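Local structure of acetate kinase (Entamoeba histolytica, 4H0O) at residues B[53-58]-B[66-71]; B[164-169]-B[177-182]; B[279-284]-B[296-301]; B[355-360]-B[376-381]. The protein is a pyrophosphate-dependent acetate kinase of the ASKHA superfamily that probably interconverts acetate and acetyl phosphate, with magnesium as the likely cofactor. One frame throughout, in Å; residues are numbered along the deposited sequence.

How the interactions relate
The four contacts follow one another along the chain, and none touches another. Interaction 1 pairs two strands at the edge of the eight-stranded sheet. Interaction 4 joins two loops beside the six-stranded sheet, and its centre is about 50 Å from that of interaction 1, across the chain's centre. Interaction 2 lies nearest the predicted active site: the side chain of Phe181 is about 9 Å from that of Asp154, the probable proton donor or acceptor, and about 11 Å from that of His184. It also meets the second subunit, which interaction 3 touches at Glu280. Interaction 3 is a surface contact. Asp284, predicted to bind ATP, ends residues 279-284 but takes no part in it.

Interaction 1. Residues B[53-58]-B[66-71]; sequences PFIEHH and IETPIL
Backbone hydrogen bonds set the register of residues 53-58 and 66-71. Ile55 and Ile66 form an antiparallel hydrogen-bonded pair. Ile55 N reaches Ile66 O at 3.1 Å, from a position 27° out of the carbonyl plane. The return bond, Ile66 N to Ile55 O, is 3.2 Å and lies in the carbonyl plane. Phe54 and Glu67 form the next, non-hydrogen-bonded pair. Past the paired strands, Thr68 N gives an almost straight bond to Pro53 O (2.9 Å, 170°). Thr68 OG1 sits between its own N and carbonyl carbon and adds a weak bond to Pro53 O at 3.4 Å. Pro53 O thus has one strong and one weak donor. These strands belong to the beta hairpin 54-59 and 62-67. Strand 62-67 is one of the two outermost strands of the mixed sheet within this chain, and strand 36-44 pairs with the other edge of 54-59.

Apolar contacts flank the paired strands. The Ile70 and Pro53 side chains cross at about a right angle, with Ile70 CD1 3.7 Å from Pro53 CG. Ile55 and Leu71 also cross, tip to tip, with CD1 4.1 Å from CD1. Ile66 has its chi2 at 86°, which carries CD1 to the edge of the His57 ring, 3.3 Å from His57 CD2. Phe83 of helix 73-86 stacks on the same ring, and Tyr28 OH is hydrogen-bonded to His57 ND1. On the other face of the strand, His58 NE2 bonds Glu56 OE2 at 2.8 Å, with the oxygen near the imidazole plane.

Interaction 2. Residues B[164-169]-B[177-182]; sequences AERTYA and QYLKFG
Tyr178 is the first residue past helix 174-177. Its carbonyl O faces the ring edge of Tyr168, 3.2 Å from Tyr168 CD2 and in the ring plane. A water also links the backbones: it accepts from Tyr168 N at 2.8 Å and gives a weak bond to Tyr178 O. The phenol of Tyr178 leads away, and its OH bonds Gln259 of the second subunit.

Leu179 lies across the Arg166 side chain. Its CD1 sits over one face of the guanidinium, offset toward the rim, and its CD2 lies beside Thr167 OG1. That hydroxyl is hydrogen-bonded to Gln163 O.

Lys180 carries the main link. Lys180 N bonds Arg166 O at 2.8 Å, on a lone pair and nearly straight (169°). Its own carbonyl takes Arg166 NE at 2.9 Å, nearly along the C=O axis. The Arg166 chain bends at chi3 (66°), which brings NE and, weakly, NH2 to this one oxygen. The lysine chain runs back past Glu165 O, with CE 3.7 Å from Tyr168 OH. Its NZ makes a weak hydrogen bond to Thr229 O and a long, weak ion pair with Asp228.

Phe181 stands near Arg166 NH2, a long and at most weak cation-pi contact. Its ring also meets His100 edge-to-face.

Asp249 of the second subunit packs against Tyr168, and strand 225-229 against Glu165. The contact ties the end of helix 163-166 to the loop before helix 185-195.

Interaction 3. Residues B[279-284]-B[296-301]; sequences SELSSD and GPKAKT
Thr301 holds its OG1 in the crowded position between its own N and carbonyl carbon (chi1 41°). This puts the hydroxyl 3.0 Å from Ser279 O and equally 3.0 Å from Lys298 O. Both carbonyls lie within reach of its single proton. Thr301 CG2 is turned anti to the carbonyl carbon and lies 4.1 Å from Glu280 OE1. The backbones also meet: Ser279 CA is 3.4 Å from Thr301 O, a CA-H...O contact.

Ser279 ends helix 274-279, and Lys298 is the N-cap residue of helix 299-324. The contact therefore joins the exit of one helix to the entry of another, with helix 285-293 lying between them in sequence. A type I turn, Gly296 to Ala299, leads into the second helix.

Ser279 also takes the crowded rotamer. Its OG accepts from Leu281 N at 3.1 Å, which makes an ST turn, and is hydrogen-bonded to Leu275 O as well. Glu280 follows with positive phi (60°), and its carbonyl turns toward Lys298. The lysine chain is extended as far as CE. This run brings CE 3.2 Å from Glu280 O, while CD lies against Leu281 CD1 at 3.8 Å. The bend at chi4 (-53°) then sets the direction of NZ. Lys298 NZ and Glu280 OE1 are 4.3 Å apart, opposite charges beyond salt-bridge distance.

Interaction 4. Residues B[355-360]-B[376-381]; sequences GIELDD and MPSSKV
The tight side of the contact is built round Ser379 and Gly355. Ser379 has its hydroxyl anti to the backbone N (chi1 179°), which swings OG across to residues 355-360. There OG accepts from Glu357 N at 2.9 Å in a nearly straight bond. The same OG donates to Val381 O at 2.8 Å, so two bonds fix this buried hydroxyl. Beside it, Gly355 has positive phi (102°), and its carbonyl O takes Val381 N at 2.8 Å. The N-H comes in from above the carbonyl plane. Ile356 and Val381, both buried, cross obliquely here. Ile356 CG1 packs 3.6 Å from Val381 CB, and Cys348 of helix 341-350 also touches Ile356.

The outer side is looser. The extended, exposed chain of Glu357 runs over Ser379, and its OE1 receives Ser378 OG at 3.2 Å, nearly along the C-O axis. The backbone stays linked where Met376 N bonds Glu357 O at 3.0 Å, again nearly along the C=O axis. Met376 bends at chi2 (-64°), which brings SD and CE across Asp359. Met376 CE lies 3.7 Å from Asp359 CA, and the two side chains cross at about a right angle.

Two irregular segments are thus joined by backbone and serine bonds without regular strand pairing. A type I turn, Met376 to Ser379, shapes one of them. It precedes strand 382-385 of the six-stranded sheet. Near the end of the other, Asp359 is at the N-cap position of helix 360-365. The contact is a loop-to-loop connection at the periphery of a ribonuclease H-like fold.

Interaction 1. Residues B[53-58]-B[66-71]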
loop_
_atom_site.group_PDB
_atom_site.type_symbol
_atom_site.label_atom_id
_atom_site.label_comp_id
_atom_site.label_asym_id
_atom_site.label_seq_id
_atom_site.Cartn_x
_atom_site.Cartn_y
_atom_site.Cartn_z
ATOM N N PRO B 53 13.763 41.053 -17.909
ATOM C CA PRO B 53 12.883 39.893 -18.088
ATOM C C PRO B 53 11.736 40.258 -19.024
ATOM O O PRO B 53 11.370 41.433 -19.109
ATOM C CB PRO B 53 12.357 39.627 -16.675
ATOM C CG PRO B 53 12.488 40.931 -15.970
ATOM C CD PRO B 53 13.735 41.551 -16.521
ATOM N N PHE B 54 11.181 39.271 -19.719
ATOM C CA PHE B 54 10.192 39.550 -20.751
ATOM C C PHE B 54 9.245 38.381 -20.973
ATOM O O PHE B 54 9.542 37.247 -20.595
ATOM C CB PHE B 54 10.897 39.887 -22.070
ATOM C CG PHE B 54 11.749 38.768 -22.605
ATOM C CD1 PHE B 54 13.036 38.570 -22.131
ATOM C CD2 PHE B 54 11.263 37.914 -23.583
ATOM C CE1 PHE B 54 13.823 37.546 -22.618
ATOM C CE2 PHE B 54 12.045 36.884 -24.074
ATOM C CZ PHE B 54 13.327 36.703 -23.592
ATOM N N ILE B 55 8.104 38.667 -21.593
ATOM C CA ILE B 55 7.227 37.618 -22.090
ATOM C C ILE B 55 7.625 37.307 -23.526
ATOM O O ILE B 55 7.717 38.210 -24.360
ATOM C CB ILE B 55 5.746 38.037 -22.050
ATOM C CG1 ILE B 55 5.363 38.503 -20.644
ATOM C CG2 ILE B 55 4.852 36.884 -22.492
ATOM C CD1 ILE B 55 3.919 38.931 -20.509
ATOM N N GLU B 56 7.882 36.036 -23.815
ATOM C CA GLU B 56 8.214 35.636 -25.173
ATOM C C GLU B 56 6.980 35.079 -25.869
ATOM O O GLU B 56 6.422 34.068 -25.447
ATOM C CB GLU B 56 9.338 34.598 -25.177
ATOM C CG GLU B 56 9.695 34.070 -26.562
ATOM C CD GLU B 56 11.028 33.343 -26.584
ATOM O OE1 GLU B 56 11.729 33.350 -25.549
ATOM O OE2 GLU B 56 11.377 32.770 -27.637
ATOM N N HIS B 57 6.552 35.744 -26.935
ATOM C CA HIS B 57 5.395 35.280 -27.685
ATOM C C HIS B 57 5.803 34.599 -28.987
ATOM O O HIS B 57 6.649 35.105 -29.727
ATOM C CB HIS B 57 4.440 36.440 -27.964
ATOM C CG HIS B 57 3.787 36.993 -26.738
ATOM N ND1 HIS B 57 2.705 36.391 -26.134
ATOM C CD2 HIS B 57 4.058 38.100 -26.005
ATOM C CE1 HIS B 57 2.338 37.101 -25.081
ATOM N NE2 HIS B 57 3.142 38.144 -24.983
ATOM N N HIS B 58 5.207 33.440 -29.248
ATOM C CA HIS B 58 5.383 32.751 -30.518
ATOM C C HIS B 58 4.072 32.839 -31.294
ATOM O O HIS B 58 3.049 32.286 -30.881
ATOM C CB HIS B 58 5.821 31.298 -30.297
ATOM C CG HIS B 58 7.199 31.171 -29.716
ATOM N ND1 HIS B 58 7.777 29.948 -29.426
ATOM C CD2 HIS B 58 8.108 32.107 -29.379
ATOM C CE1 HIS B 58 8.983 30.149 -28.932
ATOM N NE2 HIS B 58 9.215 31.446 -28.890
ATOM N N ILE B 66 8.244 41.220 -25.216
ATOM C CA ILE B 66 7.798 42.435 -24.545
ATOM C C ILE B 66 8.465 42.496 -23.178
ATOM O O ILE B 66 8.209 41.647 -22.319
ATOM C CB ILE B 66 6.264 42.465 -24.367
ATOM C CG1 ILE B 66 5.559 42.510 -25.723
ATOM C CG2 ILE B 66 5.843 43.664 -23.534
ATOM C CD1 ILE B 66 5.324 41.158 -26.348
ATOM N N GLU B 67 9.331 43.487 -22.981
ATOM C CA GLU B 67 10.032 43.635 -21.712
ATOM C C GLU B 67 9.053 43.976 -20.595
ATOM O O GLU B 67 8.144 44.789 -20.770
ATOM C CB GLU B 67 11.141 44.683 -21.818
ATOM C CG GLU B 67 12.362 44.196 -22.586
ATOM C CD GLU B 67 13.380 45.292 -22.828
ATOM O OE1 GLU B 67 12.996 46.350 -23.368
ATOM O OE2 GLU B 67 14.562 45.095 -22.477
ATOM N N THR B 68 9.243 43.334 -19.449
ATOM C CA THR B 68 8.315 43.442 -18.335
ATOM C C THR B 68 9.081 43.442 -17.021
ATOM O O THR B 68 10.222 42.981 -16.965
ATOM C CB THR B 68 7.338 42.242 -18.318
ATOM O OG1 THR B 68 8.063 41.035 -18.586
ATOM C CG2 THR B 68 6.247 42.405 -19.365
ATOM N N PRO B 69 8.456 43.957 -15.954
ATOM C CA PRO B 69 9.009 43.698 -14.623
ATOM C C PRO B 69 8.800 42.220 -14.311
ATOM O O PRO B 69 8.153 41.529 -15.101
ATOM C CB PRO B 69 8.127 44.548 -13.705
ATOM C CG PRO B 69 7.460 45.554 -14.610
ATOM C CD PRO B 69 7.286 44.850 -15.912
ATOM N N ILE B 70 9.334 41.729 -13.197
ATOM C CA ILE B 70 9.006 40.372 -12.776
ATOM C C ILE B 70 7.513 40.334 -12.455
ATOM O O ILE B 70 7.010 41.172 -11.704
ATOM C CB ILE B 70 9.837 39.918 -11.560
ATOM C CG1 ILE B 70 11.304 39.748 -11.957
ATOM C CG2 ILE B 70 9.300 38.607 -11.002
ATOM C CD1 ILE B 70 11.516 38.766 -13.092
ATOM N N LEU B 71 6.804 39.378 -13.047
ATOM C CA LEU B 71 5.351 39.332 -12.940
ATOM C C LEU B 71 4.882 38.127 -12.133
ATOM O O LEU B 71 5.453 37.038 -12.241
ATOM C CB LEU B 71 4.726 39.288 -14.338
ATOM C CG LEU B 71 4.937 40.516 -15.227
ATOM C CD1 LEU B 71 4.505 40.244 -16.663
ATOM C CD2 LEU B 71 4.175 41.698 -14.662
#

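Interaction 2. Residues B[164-169]-B[177-182]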
loop_
_atom_site.group_PDB
_atom_site.type_symbol
_atom_site.label_atom_id
_atom_site.label_comp_id
_atom_site.label_asym_id
_atom_site.label_seq_id
_atom_site.Cartn_x
_atom_site.Cartn_y
_atom_site.Cartn_z
ATOM N N ALA B 164 -16.386 2.222 -0.318
ATOM C CA ALA B 164 -15.497 1.193 0.214
ATOM C C ALA B 164 -14.058 1.357 -0.270
ATOM O O ALA B 164 -13.113 0.982 0.430
ATOM C CB ALA B 164 -16.019 -0.192 -0.140
ATOM N N GLU B 165 -13.898 1.915 -1.467
ATOM C CA GLU B 165 -12.578 2.090 -2.065
ATOM C C GLU B 165 -11.953 3.425 -1.659
ATOM O O GLU B 165 -10.740 3.608 -1.768
ATOM C CB GLU B 165 -12.675 2.002 -3.590
ATOM C CG GLU B 165 -13.723 1.020 -4.101
ATOM C CD GLU B 165 -13.239 -0.416 -4.085
ATOM O OE1 GLU B 165 -12.081 -0.657 -4.488
ATOM O OE2 GLU B 165 -14.013 -1.304 -3.671
ATOM N N ARG B 166 -12.787 4.356 -1.198
ATOM C CA ARG B 166 -12.317 5.672 -0.762
ATOM C C ARG B 166 -12.077 5.711 0.741
ATOM O O ARG B 166 -11.537 6.690 1.266
ATOM C CB ARG B 166 -13.338 6.760 -1.113
ATOM C CG ARG B 166 -13.544 7.017 -2.594
ATOM C CD ARG B 166 -14.519 8.169 -2.818
ATOM N NE ARG B 166 -13.982 9.447 -2.356
ATOM C CZ ARG B 166 -14.724 10.503 -2.032
ATOM N NH1 ARG B 166 -16.046 10.437 -2.108
ATOM N NH2 ARG B 166 -14.141 11.621 -1.622
ATOM N N THR B 167 -12.484 4.645 1.427
ATOM C CA THR B 167 -12.512 4.628 2.892
ATOM C C THR B 167 -11.323 3.910 3.528
ATOM O O THR B 167 -11.049 2.746 3.223
ATOM C CB THR B 167 -13.804 3.965 3.414
ATOM O OG1 THR B 167 -14.943 4.673 2.911
ATOM C CG2 THR B 167 -13.837 3.968 4.937
ATOM N N TYR B 168 -10.630 4.606 4.426
ATOM C CA TYR B 168 -9.570 3.990 5.212
ATOM C C TYR B 168 -10.142 3.374 6.489
ATOM O O TYR B 168 -11.074 3.914 7.088
ATOM C CB TYR B 168 -8.484 5.014 5.542
ATOM C CG TYR B 168 -7.703 5.470 4.332
ATOM C CD1 TYR B 168 -6.796 4.619 3.712
ATOM C CD2 TYR B 168 -7.869 6.747 3.809
ATOM C CE1 TYR B 168 -6.078 5.023 2.606
ATOM C CE2 TYR B 168 -7.153 7.162 2.699
ATOM C CZ TYR B 168 -6.258 6.294 2.103
ATOM O OH TYR B 168 -5.538 6.690 1.001
ATOM N N ALA B 169 -9.579 2.245 6.905
ATOM C CA ALA B 169 -10.099 1.505 8.051
ATOM C C ALA B 169 -9.823 2.199 9.391
ATOM O O ALA B 169 -9.189 1.618 10.276
ATOM C CB ALA B 169 -9.538 0.090 8.062
ATOM N N GLN B 177 -13.045 12.634 7.430
ATOM C CA GLN B 177 -12.163 13.773 7.202
ATOM C C GLN B 177 -11.046 13.415 6.230
ATOM O O GLN B 177 -10.432 14.295 5.629
ATOM C CB GLN B 177 -11.550 14.255 8.521
ATOM C CG GLN B 177 -12.549 14.791 9.538
ATOM C CD GLN B 177 -11.917 15.046 10.899
ATOM O OE1 GLN B 177 -10.732 14.780 11.110
ATOM N NE2 GLN B 177 -12.712 15.562 11.831
ATOM N N TYR B 178 -10.786 12.118 6.084
ATOM C CA TYR B 178 -9.634 11.654 5.318
ATOM C C TYR B 178 -10.004 10.615 4.264
ATOM O O TYR B 178 -9.333 9.592 4.119
ATOM C CB TYR B 178 -8.556 11.115 6.261
ATOM C CG TYR B 178 -8.110 12.130 7.287
ATOM C CD1 TYR B 178 -7.568 13.347 6.891
ATOM C CD2 TYR B 178 -8.227 11.877 8.648
ATOM C CE1 TYR B 178 -7.159 14.284 7.822
ATOM C CE2 TYR B 178 -7.819 12.811 9.589
ATOM C CZ TYR B 178 -7.286 14.013 9.168
ATOM O OH TYR B 178 -6.877 14.948 10.091
ATOM N N LEU B 179 -11.075 10.886 3.528
ATOM C CA LEU B 179 -11.457 10.026 2.420
ATOM C C LEU B 179 -10.429 10.132 1.295
ATOM O O LEU B 179 -9.743 11.150 1.155
ATOM C CB LEU B 179 -12.855 10.388 1.911
ATOM C CG LEU B 179 -14.011 10.064 2.859
ATOM C CD1 LEU B 179 -15.349 10.466 2.250
ATOM C CD2 LEU B 179 -14.015 8.583 3.217
ATOM N N LYS B 180 -10.311 9.069 0.507
ATOM C CA LYS B 180 -9.418 9.074 -0.641
ATOM C C LYS B 180 -9.991 9.969 -1.738
ATOM O O LYS B 180 -11.202 9.997 -1.953
ATOM C CB LYS B 180 -9.215 7.649 -1.163
ATOM C CG LYS B 180 -8.427 7.563 -2.464
ATOM C CD LYS B 180 -8.208 6.120 -2.900
ATOM C CE LYS B 180 -7.450 5.330 -1.844
ATOM N NZ LYS B 180 -7.127 3.951 -2.323
ATOM N N PHE B 181 -9.121 10.712 -2.413
ATOM C CA PHE B 181 -9.531 11.519 -3.555
ATOM C C PHE B 181 -8.980 10.945 -4.860
ATOM O O PHE B 181 -9.739 10.510 -5.727
ATOM C CB PHE B 181 -9.092 12.979 -3.382
ATOM C CG PHE B 181 -9.965 13.771 -2.445
ATOM C CD1 PHE B 181 -11.202 14.245 -2.864
ATOM C CD2 PHE B 181 -9.546 14.051 -1.151
ATOM C CE1 PHE B 181 -12.010 14.976 -2.007
ATOM C CE2 PHE B 181 -10.350 14.781 -0.289
ATOM C CZ PHE B 181 -11.582 15.244 -0.718
ATOM N N GLY B 182 -7.656 10.936 -4.995
ATOM C CA GLY B 182 -7.027 10.495 -6.229
ATOM C C GLY B 182 -6.737 11.685 -7.121
ATOM O O GLY B 182 -7.484 12.665 -7.116
HETATM O O HOH W 1 -11.257 7.223 5.190
#

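Interaction 3. Residues B[279-284]-B[296-301]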
loop_
_atom_site.group_PDB
_atom_site.type_symbol
_atom_site.label_atom_id
_atom_site.label_comp_id
_atom_site.label_asym_id
_atom_site.label_seq_id
_atom_site.Cartn_x
_atom_site.Cartn_y
_atom_site.Cartn_z
ATOM N N SER B 279 18.324 6.718 -4.040
ATOM C CA SER B 279 19.474 6.761 -4.942
ATOM C C SER B 279 20.589 7.637 -4.384
ATOM O O SER B 279 21.767 7.382 -4.639
ATOM C CB SER B 279 19.068 7.286 -6.321
ATOM O OG SER B 279 18.841 8.687 -6.291
ATOM N N GLU B 280 20.201 8.670 -3.633
ATOM C CA GLU B 280 21.135 9.659 -3.090
ATOM C C GLU B 280 21.887 10.380 -4.205
ATOM O O GLU B 280 22.996 10.871 -3.996
ATOM C CB GLU B 280 22.120 9.013 -2.105
ATOM C CG GLU B 280 21.463 8.372 -0.888
ATOM C CD GLU B 280 22.462 7.666 0.015
ATOM O OE1 GLU B 280 23.656 7.596 -0.351
ATOM O OE2 GLU B 280 22.052 7.180 1.092
ATOM N N LEU B 281 21.270 10.447 -5.384
ATOM C CA LEU B 281 21.897 11.041 -6.561
ATOM C C LEU B 281 21.000 12.078 -7.230
ATOM O O LEU B 281 21.319 13.267 -7.254
ATOM C CB LEU B 281 22.251 9.957 -7.580
ATOM C CG LEU B 281 22.829 10.460 -8.906
ATOM C CD1 LEU B 281 24.322 10.704 -8.785
ATOM C CD2 LEU B 281 22.530 9.495 -10.043
ATOM N N SER B 282 19.880 11.616 -7.777
ATOM C CA SER B 282 18.972 12.474 -8.534
ATOM C C SER B 282 17.515 12.086 -8.295
ATOM O O SER B 282 17.223 10.973 -7.848
ATOM C CB SER B 282 19.288 12.383 -10.033
ATOM O OG SER B 282 18.434 13.214 -10.800
ATOM N N SER B 283 16.606 13.011 -8.597
ATOM C CA SER B 283 15.177 12.727 -8.554
ATOM C C SER B 283 14.711 12.225 -9.917
ATOM O O SER B 283 13.576 11.772 -10.066
ATOM C CB SER B 283 14.389 13.980 -8.167
ATOM O OG SER B 283 14.471 14.974 -9.175
ATOM N N ASP B 284 15.596 12.312 -10.907
ATOM C CA ASP B 284 15.274 11.914 -12.275
ATOM C C ASP B 284 15.716 10.472 -12.541
ATOM O O ASP B 284 16.882 10.122 -12.341
ATOM C CB ASP B 284 15.939 12.876 -13.267
ATOM C CG ASP B 284 15.321 12.817 -14.654
ATOM O OD1 ASP B 284 15.120 11.702 -15.184
ATOM O OD2 ASP B 284 15.034 13.895 -15.219
ATOM N N GLY B 296 28.820 4.519 -11.912
ATOM C CA GLY B 296 29.246 5.662 -11.128
ATOM C C GLY B 296 29.373 5.328 -9.654
ATOM O O GLY B 296 29.026 4.223 -9.226
ATOM N N PRO B 297 29.872 6.288 -8.864
ATOM C CA PRO B 297 30.117 6.101 -7.430
ATOM C C PRO B 297 28.855 5.758 -6.631
ATOM O O PRO B 297 28.972 5.234 -5.523
ATOM C CB PRO B 297 30.670 7.463 -6.995
ATOM C CG PRO B 297 31.259 8.046 -8.239
ATOM C CD PRO B 297 30.351 7.597 -9.343
ATOM N N LYS B 298 27.676 6.039 -7.182
ATOM C CA LYS B 298 26.417 5.783 -6.482
ATOM C C LYS B 298 25.566 4.703 -7.157
ATOM O O LYS B 298 24.338 4.713 -7.058
ATOM C CB LYS B 298 25.620 7.082 -6.342
ATOM C CG LYS B 298 26.314 8.131 -5.485
ATOM C CD LYS B 298 25.499 9.404 -5.371
ATOM C CE LYS B 298 26.117 10.340 -4.346
ATOM N NZ LYS B 298 26.334 9.642 -3.049
ATOM N N ALA B 299 26.229 3.768 -7.831
ATOM C CA ALA B 299 25.544 2.714 -8.576
ATOM C C ALA B 299 24.681 1.799 -7.694
ATOM O O ALA B 299 23.534 1.503 -8.043
ATOM C CB ALA B 299 26.542 1.900 -9.382
ATOM N N LYS B 300 25.232 1.352 -6.566
ATOM C CA LYS B 300 24.505 0.481 -5.633
ATOM C C LYS B 300 23.180 1.084 -5.165
ATOM O O LYS B 300 22.149 0.410 -5.153
ATOM C CB LYS B 300 25.374 0.142 -4.413
ATOM C CG LYS B 300 26.464 -0.903 -4.653
ATOM C CD LYS B 300 27.049 -1.402 -3.326
ATOM C CE LYS B 300 28.099 -2.493 -3.531
ATOM N NZ LYS B 300 29.333 -1.992 -4.198
ATOM N N THR B 301 23.220 2.356 -4.776
ATOM C CA THR B 301 22.036 3.051 -4.280
ATOM C C THR B 301 21.048 3.382 -5.395
ATOM O O THR B 301 19.833 3.391 -5.177
ATOM C CB THR B 301 22.403 4.332 -3.503
ATOM O OG1 THR B 301 23.465 5.014 -4.177
ATOM C CG2 THR B 301 22.844 3.980 -2.090
#

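Interaction 4. Residues B[355-360]-B[376-381]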
loop_
_atom_site.group_PDB
_atom_site.type_symbol
_atom_site.label_atom_id
_atom_site.label_comp_id
_atom_site.label_asym_id
_atom_site.label_seq_id
_atom_site.Cartn_x
_atom_site.Cartn_y
_atom_site.Cartn_z
ATOM N N GLY B 355 0.514 -13.276 -19.020
ATOM C CA GLY B 355 0.229 -13.258 -20.444
ATOM C C GLY B 355 0.659 -11.987 -21.157
ATOM O O GLY B 355 -0.069 -11.471 -22.011
ATOM N N ILE B 356 1.840 -11.478 -20.812
ATOM C CA ILE B 356 2.405 -10.319 -21.502
ATOM C C ILE B 356 3.624 -10.710 -22.334
ATOM O O ILE B 356 4.678 -11.059 -21.794
ATOM C CB ILE B 356 2.771 -9.173 -20.528
ATOM C CG1 ILE B 356 1.501 -8.512 -19.991
ATOM C CG2 ILE B 356 3.627 -8.122 -21.224
ATOM C CD1 ILE B 356 1.752 -7.335 -19.061
ATOM N N GLU B 357 3.463 -10.651 -23.653
ATOM C CA GLU B 357 4.535 -10.966 -24.587
ATOM C C GLU B 357 4.981 -9.676 -25.262
ATOM O O GLU B 357 4.347 -9.207 -26.211
ATOM C CB GLU B 357 4.043 -11.969 -25.630
ATOM C CG GLU B 357 3.214 -13.099 -25.034
ATOM C CD GLU B 357 2.682 -14.068 -26.077
ATOM O OE1 GLU B 357 2.505 -13.661 -27.246
ATOM O OE2 GLU B 357 2.442 -15.242 -25.720
ATOM N N LEU B 358 6.073 -9.106 -24.764
ATOM C CA LEU B 358 6.513 -7.783 -25.190
ATOM C C LEU B 358 7.422 -7.843 -26.418
ATOM O O LEU B 358 8.368 -8.633 -26.463
ATOM C CB LEU B 358 7.235 -7.078 -24.036
ATOM C CG LEU B 358 7.251 -5.548 -24.050
ATOM C CD1 LEU B 358 5.848 -4.997 -23.861
ATOM C CD2 LEU B 358 8.178 -5.005 -22.980
ATOM N N ASP B 359 7.129 -7.017 -27.420
ATOM C CA ASP B 359 8.047 -6.851 -28.540
ATOM C C ASP B 359 9.174 -5.940 -28.063
ATOM O O ASP B 359 9.014 -4.716 -28.004
ATOM C CB ASP B 359 7.334 -6.250 -29.756
ATOM C CG ASP B 359 8.135 -6.404 -31.045
ATOM O OD1 ASP B 359 9.384 -6.403 -30.987
ATOM O OD2 ASP B 359 7.509 -6.523 -32.123
ATOM N N ASP B 360 10.303 -6.546 -27.708
ATOM C CA ASP B 360 11.415 -5.821 -27.097
ATOM C C ASP B 360 12.066 -4.798 -28.028
ATOM O O ASP B 360 12.651 -3.817 -27.565
ATOM C CB ASP B 360 12.462 -6.798 -26.549
ATOM C CG ASP B 360 11.993 -7.509 -25.295
ATOM O OD1 ASP B 360 11.229 -6.894 -24.521
ATOM O OD2 ASP B 360 12.383 -8.675 -25.080
ATOM N N MET B 376 3.123 -8.002 -28.697
ATOM C CA MET B 376 2.656 -8.752 -29.854
ATOM C C MET B 376 1.129 -8.754 -29.837
ATOM O O MET B 376 0.518 -8.729 -28.766
ATOM C CB MET B 376 3.168 -10.193 -29.793
ATOM C CG MET B 376 4.660 -10.326 -29.506
ATOM S SD MET B 376 5.702 -9.624 -30.805
ATOM C CE MET B 376 7.341 -10.048 -30.204
ATOM N N PRO B 377 0.503 -8.761 -31.022
ATOM C CA PRO B 377 -0.962 -8.843 -31.113
ATOM C C PRO B 377 -1.509 -10.181 -30.614
ATOM O O PRO B 377 -2.688 -10.272 -30.275
ATOM C CB PRO B 377 -1.235 -8.682 -32.615
ATOM C CG PRO B 377 0.066 -8.985 -33.287
ATOM C CD PRO B 377 1.126 -8.527 -32.334
ATOM N N SER B 378 -0.661 -11.203 -30.576
ATOM C CA SER B 378 -1.055 -12.494 -30.024
ATOM C C SER B 378 -1.082 -12.463 -28.497
ATOM O O SER B 378 -1.766 -13.272 -27.864
ATOM C CB SER B 378 -0.102 -13.588 -30.498
ATOM O OG SER B 378 1.240 -13.261 -30.187
ATOM N N SER B 379 -0.334 -11.526 -27.915
ATOM C CA SER B 379 -0.205 -11.420 -26.462
ATOM C C SER B 379 -1.557 -11.259 -25.776
ATOM O O SER B 379 -2.356 -10.397 -26.153
ATOM C CB SER B 379 0.709 -10.251 -26.086
ATOM O OG SER B 379 0.828 -10.122 -24.681
ATOM N N LYS B 380 -1.797 -12.094 -24.767
ATOM C CA LYS B 380 -3.065 -12.111 -24.040
ATOM C C LYS B 380 -3.403 -10.734 -23.470
ATOM O O LYS B 380 -4.476 -10.185 -23.742
ATOM C CB LYS B 380 -3.017 -13.146 -22.914
ATOM C CG LYS B 380 -4.356 -13.356 -22.216
ATOM C CD LYS B 380 -4.167 -13.913 -20.811
ATOM C CE LYS B 380 -5.499 -14.052 -20.090
ATOM N NZ LYS B 380 -5.320 -14.462 -18.670
ATOM N N VAL B 381 -2.482 -10.183 -22.684
ATOM C CA VAL B 381 -2.611 -8.824 -22.175
ATOM C C VAL B 381 -1.868 -7.878 -23.112
ATOM O O VAL B 381 -0.735 -8.159 -23.514
ATOM C CB VAL B 381 -2.016 -8.694 -20.758
ATOM C CG1 VAL B 381 -2.153 -7.264 -20.243
ATOM C CG2 VAL B 381 -2.695 -9.663 -19.809
#